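Local coordinates for protein cyclic GMP-AMP synthase-like receptor (PDB 7LT2) that senses double-stranded RNA and makes the cyclic dinucleotide 2',3'-cGAMP from ATP and GTP as an innate immune signal, at residues L6-I9 with N10-I14; A277-Y280 with I281-F285; W297-S300 with L301-F305. All blocks are in the same frame, centred on the assembly; numbering follows the deposited sequence.

Contact 1 (L6-I9 with N10-I14)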
loop_
_atom_site.group_PDB
_atom_site.type_symbol
_atom_site.label_atom_id
_atom_site.label_comp_id
_atom_site.label_asym_id
_atom_site.label_seq_id
_atom_site.Cartn_x
_atom_site.Cartn_y
_atom_site.Cartn_z
ATOM N N LEU A 6 -12.075 -23.279 6.022
ATOM C CA LEU A 6 -11.288 -22.056 5.897
ATOM C C LEU A 6 -11.932 -21.079 4.922
ATOM O O LEU A 6 -11.988 -19.874 5.193
ATOM C CB LEU A 6 -9.861 -22.397 5.475
ATOM C CG LEU A 6 -9.050 -23.077 6.580
ATOM C CD1 LEU A 6 -7.702 -23.518 6.061
ATOM C CD2 LEU A 6 -8.883 -22.123 7.753
ATOM N N ASN A 7 -12.440 -21.582 3.794
ATOM C CA ASN A 7 -13.128 -20.720 2.838
ATOM C C ASN A 7 -14.372 -20.088 3.456
ATOM O O ASN A 7 -14.694 -18.929 3.172
ATOM C CB ASN A 7 -13.487 -21.526 1.589
ATOM C CG ASN A 7 -14.313 -20.733 0.596
ATOM O OD1 ASN A 7 -15.464 -21.071 0.312
ATOM N ND2 ASN A 7 -13.733 -19.668 0.068
ATOM N N ASP A 8 -15.072 -20.834 4.318
ATOM C CA ASP A 8 -16.260 -20.306 4.986
ATOM C C ASP A 8 -15.898 -19.194 5.968
ATOM O O ASP A 8 -16.563 -18.151 6.005
ATOM C CB ASP A 8 -16.995 -21.453 5.689
ATOM C CG ASP A 8 -18.215 -20.993 6.467
ATOM O OD1 ASP A 8 -19.155 -20.444 5.854
ATOM O OD2 ASP A 8 -18.241 -21.204 7.698
ATOM N N ILE A 9 -14.847 -19.400 6.767
ATOM C CA ILE A 9 -14.366 -18.353 7.670
ATOM C C ILE A 9 -14.013 -17.095 6.884
ATOM O O ILE A 9 -14.385 -15.976 7.259
ATOM C CB ILE A 9 -13.161 -18.864 8.480
ATOM C CG1 ILE A 9 -13.592 -19.979 9.440
ATOM C CG2 ILE A 9 -12.483 -17.714 9.231
ATOM C CD1 ILE A 9 -12.434 -20.627 10.162
ATOM N N ASN A 10 -13.291 -17.269 5.777
ATOM C CA ASN A 10 -12.878 -16.135 4.952
ATOM C C ASN A 10 -14.084 -15.371 4.418
ATOM O O ASN A 10 -14.160 -14.142 4.546
ATOM C CB ASN A 10 -12.000 -16.639 3.806
ATOM C CG ASN A 10 -11.521 -15.529 2.901
ATOM O OD1 ASN A 10 -11.326 -14.397 3.334
ATOM N ND2 ASN A 10 -11.330 -15.851 1.627
ATOM N N LYS A 11 -15.051 -16.090 3.837
ATOM C CA LYS A 11 -16.224 -15.442 3.259
ATOM C C LYS A 11 -17.032 -14.681 4.307
ATOM O O LYS A 11 -17.523 -13.576 4.042
ATOM C CB LYS A 11 -17.104 -16.484 2.571
ATOM C CG LYS A 11 -18.351 -15.909 1.929
ATOM C CD LYS A 11 -19.195 -17.000 1.297
ATOM C CE LYS A 11 -20.430 -16.415 0.636
ATOM N NZ LYS A 11 -21.240 -15.627 1.604
ATOM N N ARG A 12 -17.185 -15.247 5.500
ATOM C CA ARG A 12 -18.113 -14.664 6.457
ATOM C C ARG A 12 -17.470 -13.682 7.428
ATOM O O ARG A 12 -18.188 -12.859 8.007
ATOM C CB ARG A 12 -18.820 -15.774 7.241
ATOM C CG ARG A 12 -19.857 -16.530 6.417
ATOM C CD ARG A 12 -20.829 -17.268 7.327
ATOM N NE ARG A 12 -20.242 -18.474 7.893
ATOM C CZ ARG A 12 -20.497 -18.932 9.112
ATOM N NH1 ARG A 12 -21.245 -18.251 9.965
ATOM N NH2 ARG A 12 -19.987 -20.102 9.486
ATOM N N PHE A 13 -16.153 -13.734 7.626
ATOM C CA PHE A 13 -15.538 -12.910 8.657
ATOM C C PHE A 13 -14.268 -12.193 8.228
ATOM O O PHE A 13 -13.709 -11.447 9.036
ATOM C CB PHE A 13 -15.253 -13.763 9.907
ATOM C CG PHE A 13 -16.497 -14.151 10.637
ATOM C CD1 PHE A 13 -17.217 -15.272 10.258
ATOM C CD2 PHE A 13 -16.978 -13.370 11.674
ATOM C CE1 PHE A 13 -18.383 -15.610 10.902
ATOM C CE2 PHE A 13 -18.141 -13.710 12.327
ATOM C CZ PHE A 13 -18.844 -14.828 11.940
ATOM N N ILE A 14 -13.806 -12.363 6.994
ATOM C CA ILE A 14 -12.518 -11.801 6.617
ATOM C C ILE A 14 -12.645 -10.896 5.400
ATOM O O ILE A 14 -12.278 -9.719 5.459
ATOM C CB ILE A 14 -11.482 -12.912 6.374
ATOM C CG1 ILE A 14 -11.228 -13.684 7.671
ATOM C CG2 ILE A 14 -10.173 -12.312 5.874
ATOM C CD1 ILE A 14 -10.085 -14.666 7.581
#
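Helix 5-13, the first helix of the chain, carries an i to i+4 salt bridge between Asp8 and Arg12 on one side of its last turns. The carboxylate and the guanidinium meet side-on, with one nitrogen on each oxygen: Arg12 NE reaches Asp8 OD1 at 3.0 Å and Arg12 NH2 reaches Asp8 OD2 at 2.7 Å. The NH2 bond is the straighter of the two (167° at the hydrogen) and takes the syn lone pair of OD2. OD1 is also met on its syn side, but by a nitrogen standing 33° out of the carboxylate plane. That offset goes with a 35° twist between the two flat groups, although both oxygens stay close to the guanidinium plane. Asp8 CG lies anti to the backbone N, and the arginine chain bends at chi3, which turns NE and NH2 back along the helix toward the acid.

Two bonds of this kind fix the guanidinium in rotation and leave NH1 pointing onward, where it donates to the carbonyls of Tyr374 and Glu378. Through NH1 the same guanidinium also joins this helix to the C-terminal segment around helix 368-375.

Beneath the side chains runs the regular backbone ladder, with Asn10 N on Leu6 O at 3.0 Å, Lys11 N on Asn7 O at 2.9 Å and Phe13 N on Ile9 O at 2.9 Å. At the far end Ile14 CD1 lies 4.2 Å from Ile9 CG2, a loose apolar contact one step beyond the i+4 spacing. Asn10 turns its OD1 to the hydroxyl of Ser15. Taken together this is an amphipathic helix, with Leu6 packed on helices 258-272 and 301-318 and its Asp-Arg pair, four residues apart, spanning one turn.

Contact 2 (A277-Y280 with I281-F285)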
loop_
_atom_site.group_PDB
_atom_site.type_symbol
_atom_site.label_atom_id
_atom_site.label_comp_id
_atom_site.label_asym_id
_atom_site.label_seq_id
_atom_site.Cartn_x
_atom_site.Cartn_y
_atom_site.Cartn_z
ATOM N N ALA A 277 3.945 -6.169 11.657
ATOM C CA ALA A 277 3.276 -5.382 10.632
ATOM C C ALA A 277 2.819 -6.265 9.471
ATOM O O ALA A 277 3.452 -7.271 9.138
ATOM C CB ALA A 277 4.204 -4.282 10.115
ATOM N N SER A 278 1.708 -5.865 8.847
ATOM C CA SER A 278 1.147 -6.649 7.749
ATOM C C SER A 278 2.142 -6.821 6.605
ATOM O O SER A 278 2.185 -7.884 5.975
ATOM C CB SER A 278 -0.141 -5.999 7.246
ATOM O OG SER A 278 -1.147 -6.036 8.245
ATOM N N TYR A 279 2.955 -5.800 6.320
ATOM C CA TYR A 279 3.895 -5.933 5.208
ATOM C C TYR A 279 4.939 -7.005 5.482
ATOM O O TYR A 279 5.501 -7.573 4.538
ATOM C CB TYR A 279 4.581 -4.599 4.902
ATOM C CG TYR A 279 5.438 -4.641 3.647
ATOM C CD1 TYR A 279 4.860 -4.780 2.386
ATOM C CD2 TYR A 279 6.821 -4.555 3.724
ATOM C CE1 TYR A 279 5.643 -4.819 1.235
ATOM C CE2 TYR A 279 7.608 -4.590 2.582
ATOM C CZ TYR A 279 7.017 -4.729 1.343
ATOM O OH TYR A 279 7.815 -4.761 0.218
ATOM N N TYR A 280 5.215 -7.292 6.757
ATOM C CA TYR A 280 6.161 -8.358 7.069
ATOM C C TYR A 280 5.589 -9.715 6.682
ATOM O O TYR A 280 6.324 -10.599 6.225
ATOM C CB TYR A 280 6.532 -8.338 8.557
ATOM C CG TYR A 280 7.011 -6.996 9.082
ATOM C CD1 TYR A 280 7.420 -5.986 8.219
ATOM C CD2 TYR A 280 7.056 -6.747 10.445
ATOM C CE1 TYR A 280 7.850 -4.761 8.701
ATOM C CE2 TYR A 280 7.490 -5.529 10.938
ATOM C CZ TYR A 280 7.884 -4.541 10.060
ATOM O OH TYR A 280 8.312 -3.324 10.543
ATOM N N ILE A 281 4.278 -9.898 6.861
ATOM C CA ILE A 281 3.630 -11.128 6.413
ATOM C C ILE A 281 3.605 -11.190 4.892
ATOM O O ILE A 281 3.901 -12.233 4.294
ATOM C CB ILE A 281 2.217 -11.234 7.010
ATOM C CG1 ILE A 281 2.299 -11.401 8.528
ATOM C CG2 ILE A 281 1.457 -12.405 6.399
ATOM C CD1 ILE A 281 0.971 -11.214 9.232
ATOM N N LYS A 282 3.253 -10.076 4.240
ATOM C CA LYS A 282 3.314 -10.019 2.781
ATOM C C LYS A 282 4.705 -10.386 2.283
ATOM O O LYS A 282 4.849 -11.151 1.321
ATOM C CB LYS A 282 2.924 -8.620 2.294
ATOM C CG LYS A 282 2.703 -8.515 0.785
ATOM C CD LYS A 282 2.555 -7.062 0.348
ATOM C CE LYS A 282 2.261 -6.954 -1.145
ATOM N NZ LYS A 282 2.312 -5.538 -1.610
ATOM N N THR A 283 5.743 -9.871 2.953
ATOM C CA THR A 283 7.118 -10.151 2.555
ATOM C C THR A 283 7.444 -11.634 2.680
ATOM O O THR A 283 8.109 -12.206 1.808
ATOM C CB THR A 283 8.088 -9.316 3.395
ATOM O OG1 THR A 283 7.871 -7.921 3.136
ATOM C CG2 THR A 283 9.532 -9.670 3.061
ATOM N N VAL A 284 7.000 -12.272 3.766
ATOM C CA VAL A 284 7.206 -13.710 3.908
ATOM C C VAL A 284 6.606 -14.453 2.719
ATOM O O VAL A 284 7.224 -15.371 2.165
ATOM C CB VAL A 284 6.627 -14.205 5.247
ATOM C CG1 VAL A 284 6.498 -15.718 5.258
ATOM C CG2 VAL A 284 7.508 -13.744 6.401
ATOM N N PHE A 285 5.414 -14.045 2.277
ATOM C CA PHE A 285 4.794 -14.726 1.141
ATOM C C PHE A 285 5.537 -14.464 -0.167
ATOM O O PHE A 285 5.590 -15.353 -1.023
ATOM C CB PHE A 285 3.318 -14.336 1.020
ATOM C CG PHE A 285 2.405 -15.213 1.828
ATOM C CD1 PHE A 285 2.259 -15.006 3.192
ATOM C CD2 PHE A 285 1.723 -16.268 1.232
ATOM C CE1 PHE A 285 1.431 -15.819 3.946
ATOM C CE2 PHE A 285 0.892 -17.088 1.979
ATOM C CZ PHE A 285 0.746 -16.865 3.340
HETATM O O HOH W 1 9.547 -6.998 1.182
#
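The N-terminal turn of helix 278-291, which supplies residues that probably bind ATP, as in related enzymes, opens its i to i+4 ladder at Ser278. The carbonyl O of Ser278 takes a nearly straight bond (171°) from Lys282 N at 3.0 Å, while its hydroxyl turns to Lys269.

Tyr279 does most of the side-chain work. With CG anti to the backbone N (chi1 -173°), its ring is brought over the next turn, and Thr283 OG1 lies above one face, toward the rim, 3.4 Å from Tyr279 CE2. Lys282 CD lies obliquely to the ring, near its CD1/CE1 side, 3.8 Å from Tyr279 CD1 and on the same side of the ring plane as the threonine oxygen. The lysine chain then runs out extended, and NZ forms salt bridges with Glu248 and Asp61; Glu248 also accepts from Tyr279 OH, which ties lysine and tyrosine to one acid. Tyr279 O is gripped twice, by Thr283 N and by Thr283 OG1, each at 2.8 Å, from opposite faces of the carbonyl plane. Donating to that carbonyl, the threonine hydroxyl accepts in turn from a water 2.7 Å from Thr283 OG1; the same water donates to Tyr279 OH.

Tyr280 O receives Val284 N in the next step of the ladder. One face of the Tyr280 ring is covered by the N-cap residue, Ala277, whose CB sits over the ring centre, 3.5 Å above the plane.

Contact 3 (W297-S300 with L301-F305)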
loop_
_atom_site.group_PDB
_atom_site.type_symbol
_atom_site.label_atom_id
_atom_site.label_comp_id
_atom_site.label_asym_id
_atom_site.label_seq_id
_atom_site.Cartn_x
_atom_site.Cartn_y
_atom_site.Cartn_z
ATOM N N TRP A 297 0.372 -23.441 -4.979
ATOM C CA TRP A 297 -0.792 -22.605 -4.727
ATOM C C TRP A 297 -2.100 -23.242 -5.179
ATOM O O TRP A 297 -3.168 -22.675 -4.920
ATOM C CB TRP A 297 -0.575 -21.247 -5.397
ATOM C CG TRP A 297 0.738 -20.646 -4.970
ATOM C CD1 TRP A 297 1.858 -20.490 -5.737
ATOM C CD2 TRP A 297 1.078 -20.168 -3.661
ATOM N NE1 TRP A 297 2.865 -19.929 -4.992
ATOM C CE2 TRP A 297 2.416 -19.724 -3.714
ATOM C CE3 TRP A 297 0.382 -20.072 -2.451
ATOM C CZ2 TRP A 297 3.074 -19.186 -2.604
ATOM C CZ3 TRP A 297 1.036 -19.533 -1.345
ATOM C CH2 TRP A 297 2.370 -19.098 -1.432
ATOM N N ASN A 298 -2.050 -24.404 -5.825
ATOM C CA ASN A 298 -3.253 -25.126 -6.214
ATOM C C ASN A 298 -3.595 -26.253 -5.252
ATOM O O ASN A 298 -4.566 -26.980 -5.486
ATOM C CB ASN A 298 -3.102 -25.671 -7.638
ATOM C CG ASN A 298 -3.045 -24.560 -8.666
ATOM O OD1 ASN A 298 -3.713 -23.537 -8.514
ATOM N ND2 ASN A 298 -2.232 -24.742 -9.705
ATOM N N LYS A 299 -2.833 -26.405 -4.173
ATOM C CA LYS A 299 -3.175 -27.377 -3.149
ATOM C C LYS A 299 -4.401 -26.896 -2.376
ATOM O O LYS A 299 -4.925 -25.804 -2.605
ATOM C CB LYS A 299 -1.972 -27.619 -2.241
ATOM C CG LYS A 299 -0.825 -28.267 -2.993
ATOM C CD LYS A 299 0.363 -28.563 -2.118
ATOM C CE LYS A 299 1.350 -29.455 -2.862
ATOM N NZ LYS A 299 2.344 -30.090 -1.955
ATOM N N SER A 300 -4.885 -27.736 -1.465
ATOM C CA SER A 300 -6.051 -27.363 -0.679
ATOM C C SER A 300 -5.748 -26.108 0.131
ATOM O O SER A 300 -4.593 -25.815 0.455
ATOM C CB SER A 300 -6.470 -28.504 0.250
ATOM O OG SER A 300 -5.581 -28.641 1.349
ATOM N N LEU A 301 -6.799 -25.347 0.436
ATOM C CA LEU A 301 -6.606 -24.165 1.267
ATOM C C LEU A 301 -6.028 -24.543 2.625
ATOM O O LEU A 301 -5.168 -23.831 3.160
ATOM C CB LEU A 301 -7.920 -23.399 1.426
ATOM C CG LEU A 301 -7.818 -22.093 2.226
ATOM C CD1 LEU A 301 -6.647 -21.215 1.756
ATOM C CD2 LEU A 301 -9.123 -21.318 2.145
ATOM N N ARG A 302 -6.467 -25.673 3.189
ATOM C CA ARG A 302 -5.911 -26.112 4.464
ATOM C C ARG A 302 -4.410 -26.360 4.354
ATOM O O ARG A 302 -3.634 -25.926 5.214
ATOM C CB ARG A 302 -6.628 -27.368 4.953
ATOM C CG ARG A 302 -6.191 -27.791 6.347
ATOM C CD ARG A 302 -6.839 -29.090 6.757
ATOM N NE ARG A 302 -6.297 -29.578 8.018
ATOM C CZ ARG A 302 -6.495 -30.802 8.485
ATOM N NH1 ARG A 302 -7.223 -31.684 7.820
ATOM N NH2 ARG A 302 -5.944 -31.151 9.644
ATOM N N GLU A 303 -3.977 -27.047 3.291
ATOM C CA GLU A 303 -2.558 -27.364 3.172
ATOM C C GLU A 303 -1.721 -26.112 2.921
ATOM O O GLU A 303 -0.637 -25.960 3.499
ATOM C CB GLU A 303 -2.315 -28.393 2.067
ATOM C CG GLU A 303 -0.852 -28.795 1.970
ATOM C CD GLU A 303 -0.600 -29.953 1.027
ATOM O OE1 GLU A 303 -1.570 -30.482 0.439
ATOM O OE2 GLU A 303 0.581 -30.333 0.884
ATOM N N VAL A 304 -2.198 -25.204 2.067
ATOM C CA VAL A 304 -1.460 -23.964 1.835
ATOM C C VAL A 304 -1.384 -23.145 3.119
ATOM O O VAL A 304 -0.320 -22.622 3.479
ATOM C CB VAL A 304 -2.099 -23.162 0.684
ATOM C CG1 VAL A 304 -1.388 -21.815 0.499
ATOM C CG2 VAL A 304 -2.055 -23.961 -0.610
ATOM N N PHE A 305 -2.507 -23.024 3.829
ATOM C CA PHE A 305 -2.523 -22.272 5.083
ATOM C C PHE A 305 -1.568 -22.877 6.108
ATOM O O PHE A 305 -0.756 -22.165 6.711
ATOM C CB PHE A 305 -3.948 -22.216 5.640
ATOM C CG PHE A 305 -4.035 -21.685 7.056
ATOM C CD1 PHE A 305 -3.826 -20.340 7.323
ATOM C CD2 PHE A 305 -4.353 -22.528 8.108
ATOM C CE1 PHE A 305 -3.910 -19.849 8.616
ATOM C CE2 PHE A 305 -4.440 -22.045 9.406
ATOM C CZ PHE A 305 -4.219 -20.705 9.661
#
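Ser300 caps helix 301-318: its OG accepts from Glu303 N at 3.0 Å, with 157° at the hydrogen. With chi1 at 74° the hydroxyl is tucked in beside the backbone and faces the first turn, where it also touches Glu303 CB. Ser300 O in turn takes Val304 N at 3.0 Å in a nearly straight bond (172°), so side chain and carbonyl of Ser300 both bond to the opening turn.

One residue earlier, the extended chain of Lys299 slants across the end of Glu303. Lysine NZ makes a long salt bridge, weak as a hydrogen bond, with Glu303 OE2 at 3.4 Å, and Lys299 CD lies almost as near to the same oxygen. Glu303 thus meets the lysine's methylenes as much as its charge.

On the buried side Val304 supplies both methyls. Its CG1 meets the six-membered part of the Trp297 indole, 3.8 Å from Trp297 CZ3, the two side chains crossing at about a right angle. Its CG2 lies 3.3 Å from Ser300 O and also touches Lys299 CB.

Beyond this shell, Lys299 O accepts from Arg257 NE. Trp297 packs on Ile288 and Ile289 of helix 278-291, and Ile289 belongs to the manganese site seen in this structure. Trp297 also meets Leu258 of helix 258-272 and Val304 leans on Ala261 of the same helix, while Leu301 and Phe305 reach helices 258-272 and 5-13.

How the contacts relate
From the N terminus, contact 1 comes first, on helix 5-13; contacts 2 and 3 follow much later, at the starts of the successive helices 278-291 and 301-318. Each lies within one unbroken stretch and closes only a helical turn, so the three run in series and none encloses or crosses another. In space contact 3 is the link. Leu6 of contact 1 packs on Leu301, Arg302 and Phe305, with its CD1 3.5 Å from Arg302 CA, while Trp297 CH2 meets Phe285 CD2 of contact 2 at 3.9 Å. Contacts 1 and 2 do not touch; their nearest atoms are about 11 Å apart. Through contact 3 the N-terminal helix joins the HhH/H2TH-like helical region.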